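Local structure of amphoterin-induced protein 1 (Mus musculus, 2XOT) at residues Y216-S220 / S221-F225; K177-L180 / T181-Q184. The protein promotes the growth and fasciculation of neurites, acting as a homodimeric leucine-rich-repeat and immunoglobulin cell-surface protein that may mediate cell-cell adhesion. All coordinates share one frame; numbering follows the deposited sequence.

Contact 1: Y216-S220 / S221-F225; sequences YRQLS and SVMDF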
# COMPACT_ATOMS: atom_id res chain seq x y z
N TYR B 216 -26.76 12.04 7.23
CA TYR B 216 -26.48 13.38 7.73
C TYR B 216 -24.96 13.57 7.96
O TYR B 216 -24.40 14.62 7.67
CB TYR B 216 -27.28 13.65 9.01
CG TYR B 216 -26.80 14.85 9.82
CD1 TYR B 216 -27.18 16.14 9.47
CD2 TYR B 216 -25.98 14.68 10.92
CE1 TYR B 216 -26.74 17.24 10.21
CE2 TYR B 216 -25.53 15.78 11.67
CZ TYR B 216 -25.91 17.06 11.31
OH TYR B 216 -25.47 18.13 12.05
N ARG B 217 -24.30 12.52 8.46
CA ARG B 217 -22.86 12.54 8.69
C ARG B 217 -22.03 12.39 7.42
O ARG B 217 -20.79 12.47 7.47
CB ARG B 217 -22.49 11.45 9.69
CG ARG B 217 -22.99 11.71 11.13
CD ARG B 217 -22.18 12.81 11.82
NE ARG B 217 -20.76 12.68 11.48
CZ ARG B 217 -19.83 12.05 12.19
NH1 ARG B 217 -20.12 11.52 13.37
NH2 ARG B 217 -18.58 12.01 11.74
N GLN B 218 -22.69 12.17 6.29
CA GLN B 218 -22.04 11.98 5.01
C GLN B 218 -21.01 10.86 5.02
O GLN B 218 -19.96 10.96 4.40
CB GLN B 218 -21.44 13.30 4.51
CG GLN B 218 -22.52 14.26 4.04
CD GLN B 218 -21.94 15.53 3.45
OE1 GLN B 218 -21.40 16.36 4.17
NE2 GLN B 218 -22.02 15.66 2.13
N LEU B 219 -21.35 9.76 5.70
CA LEU B 219 -20.52 8.57 5.71
C LEU B 219 -20.55 7.92 4.32
O LEU B 219 -21.60 7.83 3.71
CB LEU B 219 -21.03 7.58 6.76
CG LEU B 219 -21.12 8.08 8.20
CD1 LEU B 219 -21.53 6.93 9.12
CD2 LEU B 219 -19.81 8.74 8.70
N SER B 220 -19.39 7.49 3.85
CA SER B 220 -19.22 6.93 2.50
C SER B 220 -20.06 5.72 2.27
O SER B 220 -20.58 5.53 1.17
CB SER B 220 -17.78 6.55 2.27
OG SER B 220 -16.97 7.67 2.50
N SER B 221 -20.19 4.90 3.31
CA SER B 221 -20.99 3.67 3.24
C SER B 221 -22.45 3.98 2.81
O SER B 221 -23.10 3.14 2.19
CB SER B 221 -20.95 2.94 4.60
OG SER B 221 -21.42 3.75 5.67
N VAL B 222 -22.94 5.17 3.15
CA VAL B 222 -24.25 5.63 2.70
C VAL B 222 -24.17 6.50 1.43
O VAL B 222 -24.85 6.22 0.45
CB VAL B 222 -24.97 6.42 3.83
CG1 VAL B 222 -26.16 7.19 3.27
CG2 VAL B 222 -25.42 5.46 4.92
N MET B 223 -23.34 7.53 1.45
CA MET B 223 -23.24 8.44 0.29
C MET B 223 -22.90 7.71 -1.03
O MET B 223 -23.48 8.02 -2.07
CB MET B 223 -22.23 9.55 0.56
CG MET B 223 -22.54 10.42 1.76
SD MET B 223 -24.22 11.08 1.83
CE MET B 223 -24.97 9.83 2.82
N ASP B 224 -22.01 6.73 -1.00
CA ASP B 224 -21.63 6.05 -2.24
C ASP B 224 -22.72 5.09 -2.79
O ASP B 224 -22.68 4.74 -3.96
CB ASP B 224 -20.32 5.28 -2.04
CG ASP B 224 -19.16 6.17 -1.73
OD1 ASP B 224 -19.22 7.36 -2.01
OD2 ASP B 224 -18.14 5.67 -1.23
N PHE B 225 -23.69 4.71 -1.97
CA PHE B 225 -24.61 3.61 -2.27
C PHE B 225 -26.05 3.85 -1.86
O PHE B 225 -26.81 2.89 -1.66
CB PHE B 225 -24.10 2.34 -1.58
CG PHE B 225 -22.77 1.90 -2.10
CD1 PHE B 225 -22.68 1.29 -3.34
CD2 PHE B 225 -21.62 2.10 -1.37
CE1 PHE B 225 -21.45 0.90 -3.84
CE2 PHE B 225 -20.40 1.71 -1.88
CZ PHE B 225 -20.32 1.10 -3.11
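M223 reaches back over the start of its own short helix to lie against Q218 and L219. Its CB comes first, 3.6 Å from L219 O. CG comes closer still, 3.4 Å from L219 O and 3.6 Å from Q218 C, touching the peptide groups on both sides of L219. The thioether passes Q218 CA with SD at 4.0 Å, and CE then curls back to L219 O, also at 4.0 Å. That curl comes from a bend at the second torsion (chi2 -51°) and another at the third, which keep the side chain folded against the backbone.

L219 holds the N-cap position, and its carbonyl takes two amides. M223 N makes the straight bond, 2.9 Å from L219 O and in the carbonyl plane; V222 N lies above that plane. One residue on, S220 O accepts D224 N at 2.9 Å, while the carboxylate of D224 lies beside S220, OD2 near its CB and, without bonding, near its carbonyl O. S221 OG turns to K191 O, and the ring of F225 stacks with H197 and meets Y40 of the second subunit.

Just before all this, Q218 has positive phi and ends helix 205-216. The arrangement is a Schellman motif followed at once by the N-cap of helix 220-223, the link between two helices of the C-terminal cap (LRRCT) of the leucine-rich repeats.

Contact 2: K177-L180 / T181-Q184; sequences KLPL and TDLQ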
# COMPACT_ATOMS: atom_id res chain seq x y z
N LYS B 177 -31.84 -8.87 9.28
CA LYS B 177 -31.86 -8.22 10.59
C LYS B 177 -30.49 -7.65 10.94
O LYS B 177 -29.48 -8.30 10.65
CB LYS B 177 -32.33 -9.20 11.66
N LEU B 178 -30.46 -6.50 11.56
CA LEU B 178 -29.21 -5.95 12.05
C LEU B 178 -29.29 -5.70 13.54
O LEU B 178 -30.38 -5.43 14.06
CB LEU B 178 -28.89 -4.65 11.32
CG LEU B 178 -28.73 -4.79 9.80
CD1 LEU B 178 -28.63 -3.41 9.17
CD2 LEU B 178 -27.52 -5.65 9.44
N PRO B 179 -28.15 -5.77 14.22
CA PRO B 179 -28.08 -5.38 15.61
C PRO B 179 -27.92 -3.87 15.70
O PRO B 179 -26.82 -3.38 15.87
CB PRO B 179 -26.82 -6.09 16.10
CG PRO B 179 -25.90 -6.07 14.92
CD PRO B 179 -26.82 -6.18 13.71
N LEU B 180 -29.04 -3.16 15.59
CA LEU B 180 -29.05 -1.71 15.45
C LEU B 180 -28.51 -0.96 16.65
O LEU B 180 -27.80 0.01 16.47
CB LEU B 180 -30.46 -1.23 15.15
CG LEU B 180 -31.11 -1.73 13.87
CD1 LEU B 180 -32.56 -1.27 13.82
CD2 LEU B 180 -30.34 -1.26 12.61
N THR B 181 -28.84 -1.40 17.86
CA THR B 181 -28.32 -0.76 19.08
C THR B 181 -26.81 -0.90 19.18
O THR B 181 -26.12 -0.02 19.71
CB THR B 181 -28.96 -1.35 20.35
OG1 THR B 181 -30.37 -1.30 20.23
CG2 THR B 181 -28.56 -0.54 21.57
N ASP B 182 -26.29 -2.03 18.69
CA ASP B 182 -24.85 -2.24 18.68
C ASP B 182 -24.18 -1.37 17.64
O ASP B 182 -23.11 -0.80 17.88
CB ASP B 182 -24.51 -3.71 18.40
CG ASP B 182 -24.87 -4.64 19.55
OD1 ASP B 182 -24.80 -4.20 20.72
OD2 ASP B 182 -25.19 -5.82 19.28
N LEU B 183 -24.80 -1.28 16.47
CA LEU B 183 -24.25 -0.48 15.38
C LEU B 183 -24.20 1.01 15.69
O LEU B 183 -23.24 1.67 15.28
CB LEU B 183 -25.05 -0.70 14.08
CG LEU B 183 -24.98 -2.11 13.48
CD1 LEU B 183 -25.76 -2.16 12.17
CD2 LEU B 183 -23.54 -2.53 13.29
N GLN B 184 -25.22 1.53 16.40
CA GLN B 184 -25.29 2.93 16.81
C GLN B 184 -24.13 3.33 17.73
O GLN B 184 -23.67 4.46 17.71
CB GLN B 184 -26.62 3.22 17.52
CG GLN B 184 -27.22 4.61 17.15
CD GLN B 184 -26.47 5.83 17.71
OE1 GLN B 184 -26.20 6.80 16.98
NE2 GLN B 184 -26.17 5.81 19.01
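An inverse gamma turn centred on P179 runs straight into helix 180-184 in LRR 6, and L183 folds back from that helix onto the turn. The turn is closed by a weak bond from L180 N to L178 O. P179, at the N-cap position, then offers its carbonyl to the first helical turn: L183 N lies 3.0 Å from P179 O, in the carbonyl plane, while D182 N makes a second, weak bond to the same oxygen. Q184 N follows with 3.0 Å to L180 O, its donor tilted 23° from that carbonyl plane.

The side chain of L183 carries the apolar part. With CG beside its own backbone N (chi1 -65°), L183 CG, the branch point, sits 3.3 Å from P179 O and 4.3 Å from P179 CG. Its CD1 methyl goes further back, to L178 CB at 4.1 Å. An alanine here would lose the branch and is likely to open a gap beside the P179 ring and L178 CB.

On another flank, D182 OD2 lies 3.6 Å from P179 CB, and the same oxygen has a long, weak ion pair with K157. L178 and L180 both lean on L207 of helix 205-216, and P179 packs on F151 and V153. This is a proline-centred turn with a helix N-cap, placed where the sixth leucine-rich repeat ends in a short helix, beside the C-terminal capping region.

Overall arrangement
After strand 167-169 the chain turns through contact 2, where 177-180 bends into helix 180-184. Helix 188-191, strand 194-195 and the long helix 205-216 follow before contact 1 links the end of that helix to helix 220-223. Each contact closes only a tight local turn; they lie in series, neither enclosing nor crossing the other. The centres of contact 1 and contact 2 are about 17 Å apart. The nearest atoms of contact 1 and contact 2 are about 8 Å apart, so the two do not touch. K191 joins them indirectly: its NZ bonds to Q184 O, its backbone O to S221 OG. Contact 2 leans on helix 205-216, whereas contact 1 meets the Ig-like domain through R217 with E327.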